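Local coordinates for protein peptidoglycan hydrolase FlgJ (PDB 2ZYC) that probably hydrolyses peptidoglycan so that the flagellar rod can be assembled in the periplasm, this chain being its C-terminal glycoside hydrolase family 73 domain, at residues Q3-V6 with D7-P11; Y109-V112 with A113-D117; N145-A148 with L149-R152. The protein carries 2 engineered substitutions. All coordinates share one frame; numbering follows the deposited sequence.

How the contacts relate
Contacts 1 and 2 are partly buried, whereas contact 3 lies at the surface. Contact 1 opens helix 3-20 and contact 3 opens helix 147-156; the two touch through Gln3, Val6 and Arg152, and both contacts bind the same phosphate ion. Contact 2 belongs to the loop between helices 92-105 and 118-127, its centre about 23 Å from that of contact 1 and about 21 Å from that of contact 3. The helical contacts combine i to i+4 backbone bonds with polar side-chain links, supplemented in contact 1 by an apolar CH-pi touch. Contact 2 relies on two turns, a lysine gripping a carbonyl, and water bridges.

Contact 1 of 3, residues Q3-V6 with D7-P11; sequences QAFV and DATWP. With PO4 (phosphate ion), chain B.
Asp7 N donates to Gln3 O over 2.8 Å at the start of helix 3-20, and the same i to i+4 bonding continues from Ala8 to Ala4, Thr9 to Phe5 and Trp10 to Val6, breaking at Pro11, where the helix is kinked. Beside this first backbone bond the side chains add a second link: Gln3 NE2 donates a hydrogen bond to Asp7 OD1 at 2.8 Å, on the syn side of the oxygen but 33° out of the carboxylate plane. A bend in the glutamine chain at chi2 (66°) brings its amide round to the aspartate. This i to i+4 Gln-Asp bridge lies at the N-terminal end of the first helix of the chain, whose glucosaminidase family belongs to the lysozyme clan. Asp7 OD1 also accepts from Ser156 OG, and Gln3 NE2 donates to Arg152 O, so the pair joins helix 3-20 to helix 147-156. Gln3 N gives a hydrogen bond to O4 (2.9 Å) of a phosphate ion probably taken up from the crystallisation liquor. Thr9 OG1 sits between its own N and carbonyl carbon (chi1 58°) and donates to Phe5 O at 2.9 Å, while Thr9 N reaches that oxygen from the opposite face of the carbonyl plane. The methyl Thr9 CG2 rests over one face of the Phe5 ring, 3.9 Å from its centroid, in a CH-pi contact. Leu53 and helix 24-35 pack against both side chains.

Contact 2 of 3, residues Y109-V112 with A113-D117; sequences YAKV and AGKTD
The peptide carbonyl of Lys111 is approached in its own plane by Lys115 NZ, which donates onto a lone pair of Lys111 O at 2.7 Å. The neighbouring carbonyl, that of Val112, is met less squarely: Lys115 N lies tilted 26° from its plane and bonds to Val112 O at 3.2 Å. One lysine thus holds two successive carbonyls, through its backbone and its ammonium group. Its side chain folds back to do this: the bend at chi2 (-65°) curls the chain round and that at chi4 (-66°) turns NZ onto the oxygen, with CG and CE each 3.3 Å from Lys111 O. Two consecutive beta turns shape the loop between helices 92-105 and 118-127: a type I turn from Tyr109 to Val112, closed by Val112 N on Tyr109 O, and a type II turn from Val112 to Lys115, closed by the Lys115 N bond. Gly114 occupies the third place of the second turn with positive phi, a conformation that favours glycine, and its backbone is hydrogen-bonded to that of Gly21. One water donates to Tyr109 O and accepts from Ala113 N; a second donates to Ala110 O and to Ala113 O; a third accepts from the ammonium groups of Lys111 and Lys115, whose NZ atoms are 5.4 Å apart, and probably eases the repulsion between them. Val112 turns inward onto Val103, Phe121 and Ala124, tying the loop to the two flanking helices. Beyond the second turn, Asp117 is the N-cap of helix 118-127, its OD2 accepting from Ala120 N.

Contact 3 of 3, residues N145-A148 with L149-R152; sequences NGNA and LRQR. With PO4 (phosphate ion), chain B.
Among the backbone bonds, Arg150 N to Gly146 O (3.2 Å), Gln151 N to Asn147 O and Arg152 N to Ala148 O set up the first turns of helix 147-156. Side-chain hydrogen bonds then close back over them. The Arg150 chain bends at chi3 (30°) to bring its guanidinium beside the start of the helix, where NH2 donates to Asn145 O at 3.2 Å and NH1 adds a weak bond to the same oxygen. In one of its two conformers Asn147 OD1 also accepts from Arg150 NH2 at the guanidinium edge, a bond that is therefore doubtful. Gly146 is the N-cap, joining helix 136-145 to helix 147-156, and Arg150 straddles this joint. Apolar packing falls to Leu149, which lies against helix 24-35 and Trp37. Contacts to the phosphate belong to Arg152: its extended chain carries NE to 3.0 Å from phosphate O1, which accepts its hydrogen bond at the edge of the guanidinium, in its plane. NH2 adds a weak bond to O3, and the group also makes a cation-pi contact with Trp37. With a leucine in place of Arg152, the phosphate would probably lose these hydrogen bonds and Trp37 its cationic partner.

Contact 1 of 3, residues Q3-V6 with D7-P11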
# COMPACT_ATOMS: atom_id res chain seq x y z
N GLN A 3 -5.00 14.63 1.23
CA GLN A 3 -3.68 15.22 0.96
C GLN A 3 -2.62 14.84 1.99
O GLN A 3 -1.48 14.52 1.63
CB GLN A 3 -3.74 16.75 0.77
CG GLN A 3 -2.40 17.36 0.30
CD GLN A 3 -2.01 16.91 -1.10
OE1 GLN A 3 -2.83 16.92 -2.01
NE2 GLN A 3 -0.75 16.50 -1.26
N ALA A 4 -3.00 14.87 3.27
CA ALA A 4 -2.06 14.53 4.33
C ALA A 4 -1.64 13.07 4.26
O ALA A 4 -0.50 12.74 4.59
CB ALA A 4 -2.66 14.84 5.70
N PHE A 5 -2.56 12.22 3.82
CA PHE A 5 -2.25 10.80 3.60
C PHE A 5 -1.13 10.64 2.58
O PHE A 5 -0.13 9.95 2.84
CB PHE A 5 -3.48 10.02 3.14
CG PHE A 5 -3.21 8.56 2.90
CD1 PHE A 5 -3.09 7.68 3.97
CD2 PHE A 5 -3.04 8.07 1.61
CE1 PHE A 5 -2.83 6.31 3.76
CE2 PHE A 5 -2.78 6.72 1.38
CZ PHE A 5 -2.68 5.84 2.47
N VAL A 6 -1.30 11.28 1.42
CA VAL A 6 -0.29 11.32 0.36
C VAL A 6 1.04 11.91 0.85
O VAL A 6 2.10 11.32 0.66
CB VAL A 6 -0.82 12.09 -0.88
CG1 VAL A 6 0.29 12.31 -1.90
CG2 VAL A 6 -1.99 11.35 -1.51
N ASP A 7 0.97 13.08 1.51
CA ASP A 7 2.17 13.74 2.04
C ASP A 7 2.94 12.83 3.00
O ASP A 7 4.17 12.77 2.95
CB ASP A 7 1.81 15.05 2.76
CG ASP A 7 1.22 16.11 1.83
OD1 ASP A 7 1.35 16.00 0.59
OD2 ASP A 7 0.58 17.06 2.35
N ALA A 8 2.20 12.12 3.85
CA ALA A 8 2.77 11.24 4.87
C ALA A 8 3.39 9.97 4.28
O ALA A 8 4.46 9.54 4.68
CB ALA A 8 1.69 10.86 5.88
N THR A 9 2.71 9.38 3.31
CA THR A 9 3.14 8.10 2.77
C THR A 9 4.24 8.25 1.72
O THR A 9 5.02 7.33 1.53
CB THR A 9 1.96 7.30 2.19
OG1 THR A 9 1.32 8.06 1.16
CG2 THR A 9 0.94 6.98 3.28
N TRP A 10 4.29 9.40 1.05
CA TRP A 10 5.23 9.58 -0.06
C TRP A 10 6.69 9.14 0.23
O TRP A 10 7.23 8.33 -0.53
CB TRP A 10 5.19 11.01 -0.64
CG TRP A 10 6.29 11.17 -1.66
CD1 TRP A 10 7.55 11.66 -1.44
CD2 TRP A 10 6.25 10.75 -3.03
NE1 TRP A 10 8.29 11.60 -2.60
CE2 TRP A 10 7.51 11.05 -3.59
CE3 TRP A 10 5.26 10.17 -3.85
CZ2 TRP A 10 7.82 10.78 -4.94
CZ3 TRP A 10 5.56 9.91 -5.18
CH2 TRP A 10 6.84 10.21 -5.72
N PRO A 11 7.32 9.67 1.30
CA PRO A 11 8.73 9.33 1.53
C PRO A 11 8.92 7.85 1.81
O PRO A 11 9.90 7.25 1.37
CB PRO A 11 9.09 10.15 2.78
CG PRO A 11 7.79 10.39 3.46
CD PRO A 11 6.82 10.59 2.34
P PO4 B . -7.96 16.32 -0.35
O1 PO4 B . -7.04 16.24 -1.55
O2 PO4 B . -8.88 17.51 -0.53
O3 PO4 B . -8.81 15.06 -0.30
O4 PO4 B . -7.18 16.45 0.94

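Contact 2 of 3, residues Y109-V112 with A113-D117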
# COMPACT_ATOMS: atom_id res chain seq x y z
N TYR A 109 6.16 -12.90 -5.51
CA TYR A 109 6.08 -11.50 -5.97
C TYR A 109 7.21 -11.09 -6.91
O TYR A 109 7.41 -9.90 -7.17
CB TYR A 109 6.02 -10.54 -4.76
CG TYR A 109 4.77 -10.68 -3.92
CD1 TYR A 109 3.53 -10.30 -4.42
CD2 TYR A 109 4.83 -11.19 -2.63
CE1 TYR A 109 2.37 -10.43 -3.66
CE2 TYR A 109 3.68 -11.32 -1.85
CZ TYR A 109 2.46 -10.94 -2.38
OH TYR A 109 1.32 -11.07 -1.61
N ALA A 110 7.96 -12.06 -7.44
CA ALA A 110 9.15 -11.78 -8.24
C ALA A 110 8.86 -10.93 -9.48
O ALA A 110 9.75 -10.24 -9.99
CB ALA A 110 9.85 -13.07 -8.65
N LYS A 111 7.62 -10.98 -9.96
CA LYS A 111 7.22 -10.24 -11.16
C LYS A 111 6.96 -8.74 -10.92
O LYS A 111 6.82 -7.97 -11.87
CB LYS A 111 6.01 -10.91 -11.82
CG LYS A 111 6.35 -12.19 -12.59
CD LYS A 111 7.21 -11.87 -13.81
CE LYS A 111 7.60 -13.12 -14.59
NZ LYS A 111 8.12 -12.75 -15.94
N VAL A 112 6.90 -8.34 -9.65
CA VAL A 112 6.68 -6.93 -9.33
C VAL A 112 7.83 -6.02 -9.77
O VAL A 112 7.62 -4.97 -10.38
CB VAL A 112 6.38 -6.73 -7.83
CG1 VAL A 112 6.33 -5.25 -7.47
CG2 VAL A 112 5.07 -7.40 -7.46
N ALA A 113 9.06 -6.43 -9.46
CA ALA A 113 10.22 -5.58 -9.71
C ALA A 113 10.31 -5.16 -11.17
O ALA A 113 10.14 -5.97 -12.07
CB ALA A 113 11.50 -6.27 -9.28
N GLY A 114 10.55 -3.87 -11.37
CA GLY A 114 10.79 -3.33 -12.71
C GLY A 114 9.55 -2.98 -13.51
O GLY A 114 9.66 -2.53 -14.65
N LYS A 115 8.37 -3.22 -12.94
CA LYS A 115 7.13 -2.85 -13.62
C LYS A 115 6.96 -1.33 -13.54
O LYS A 115 7.15 -0.73 -12.49
CB LYS A 115 5.92 -3.58 -13.03
CG LYS A 115 5.95 -5.11 -13.20
CD LYS A 115 5.87 -5.53 -14.67
CE LYS A 115 5.93 -7.05 -14.86
NZ LYS A 115 7.25 -7.65 -14.47
N THR A 116 6.63 -0.71 -14.67
CA THR A 116 6.46 0.74 -14.72
C THR A 116 5.09 1.11 -15.26
O THR A 116 4.83 2.28 -15.53
CB THR A 116 7.54 1.44 -15.58
OG1 THR A 116 7.53 0.88 -16.90
CG2 THR A 116 8.93 1.29 -14.95
N ASP A 117 4.23 0.11 -15.43
CA ASP A 117 2.84 0.31 -15.82
C ASP A 117 1.96 -0.13 -14.65
O ASP A 117 2.17 -1.20 -14.08
CB ASP A 117 2.52 -0.50 -17.09
CG ASP A 117 1.05 -0.51 -17.42
OD1 ASP A 117 0.53 0.51 -17.91
OD2 ASP A 117 0.39 -1.54 -17.17
O HOH W 1 9.61 -8.21 -7.28
O HOH W 2 10.60 -8.69 -11.99
O HOH W 3 7.76 -9.67 -16.20

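Contact 3 of 3, residues N145-A148 with L149-R152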
# COMPACT_ATOMS: atom_id res chain seq x y z
N ASN A 145 -3.37 5.62 -12.33
CA ASN A 145 -3.45 6.43 -13.54
C ASN A 145 -4.43 7.61 -13.43
O ASN A 145 -4.56 8.40 -14.36
CB ASN A 145 -3.83 5.54 -14.74
CG ASN A 145 -2.76 4.48 -15.05
OD1 ASN A 145 -3.08 3.35 -15.43
ND2 ASN A 145 -1.49 4.85 -14.87
N GLY A 146 -5.08 7.74 -12.28
CA GLY A 146 -6.17 8.71 -12.09
C GLY A 146 -5.74 10.13 -11.79
O GLY A 146 -4.63 10.37 -11.29
N ASN A 147 -6.64 11.07 -12.09
CA ASN A 147 -6.40 12.50 -11.87
C ASN A 147 -6.35 12.85 -10.39
O ASN A 147 -5.64 13.77 -9.99
CB ASN A 147 -7.48 13.34 -12.56
CG ASN A 147 -7.43 13.24 -14.08
OD1 ASN A 147 -6.36 13.31 -14.69
ND2 ASN A 147 -8.59 13.08 -14.69
N ALA A 148 -7.11 12.12 -9.58
CA ALA A 148 -7.16 12.35 -8.13
C ALA A 148 -5.77 12.21 -7.53
O ALA A 148 -5.29 13.12 -6.85
CB ALA A 148 -8.13 11.40 -7.45
N LEU A 149 -5.12 11.08 -7.79
CA LEU A 149 -3.75 10.86 -7.34
C LEU A 149 -2.77 11.86 -7.97
O LEU A 149 -1.95 12.44 -7.26
CB LEU A 149 -3.28 9.42 -7.62
CG LEU A 149 -1.87 9.08 -7.12
CD1 LEU A 149 -1.75 9.25 -5.61
CD2 LEU A 149 -1.46 7.67 -7.53
N ARG A 150 -2.86 12.05 -9.28
CA ARG A 150 -1.96 12.99 -9.97
C ARG A 150 -1.95 14.38 -9.31
O ARG A 150 -0.88 14.93 -9.02
CB ARG A 150 -2.32 13.10 -11.45
CG ARG A 150 -1.36 13.94 -12.27
CD ARG A 150 -1.43 13.59 -13.76
NE ARG A 150 -2.75 13.13 -14.19
CZ ARG A 150 -3.07 11.86 -14.46
NH1 ARG A 150 -2.15 10.90 -14.35
NH2 ARG A 150 -4.30 11.54 -14.82
N GLN A 151 -3.13 14.94 -9.05
CA GLN A 151 -3.27 16.27 -8.44
C GLN A 151 -2.65 16.32 -7.04
O GLN A 151 -1.99 17.29 -6.67
CB GLN A 151 -4.75 16.66 -8.38
CG GLN A 151 -5.38 16.92 -9.75
CD GLN A 151 -6.90 17.02 -9.70
OE1 GLN A 151 -7.51 16.95 -8.63
NE2 GLN A 151 -7.51 17.18 -10.87
N ARG A 152 -2.88 15.26 -6.27
CA ARG A 152 -2.35 15.19 -4.91
C ARG A 152 -0.82 15.03 -4.89
O ARG A 152 -0.15 15.60 -4.03
CB ARG A 152 -3.03 14.08 -4.11
CG ARG A 152 -4.47 14.43 -3.77
CD ARG A 152 -5.23 13.27 -3.17
NE ARG A 152 -6.61 13.66 -2.93
CZ ARG A 152 -7.66 12.86 -3.09
NH1 ARG A 152 -7.51 11.61 -3.51
NH2 ARG A 152 -8.88 13.33 -2.84
P PO4 B . -7.96 16.32 -0.35
O1 PO4 B . -7.04 16.24 -1.55
O2 PO4 B . -8.88 17.51 -0.53
O3 PO4 B . -8.81 15.06 -0.30
O4 PO4 B . -7.18 16.45 0.94
O HOH W 4 -7.14 15.33 -6.13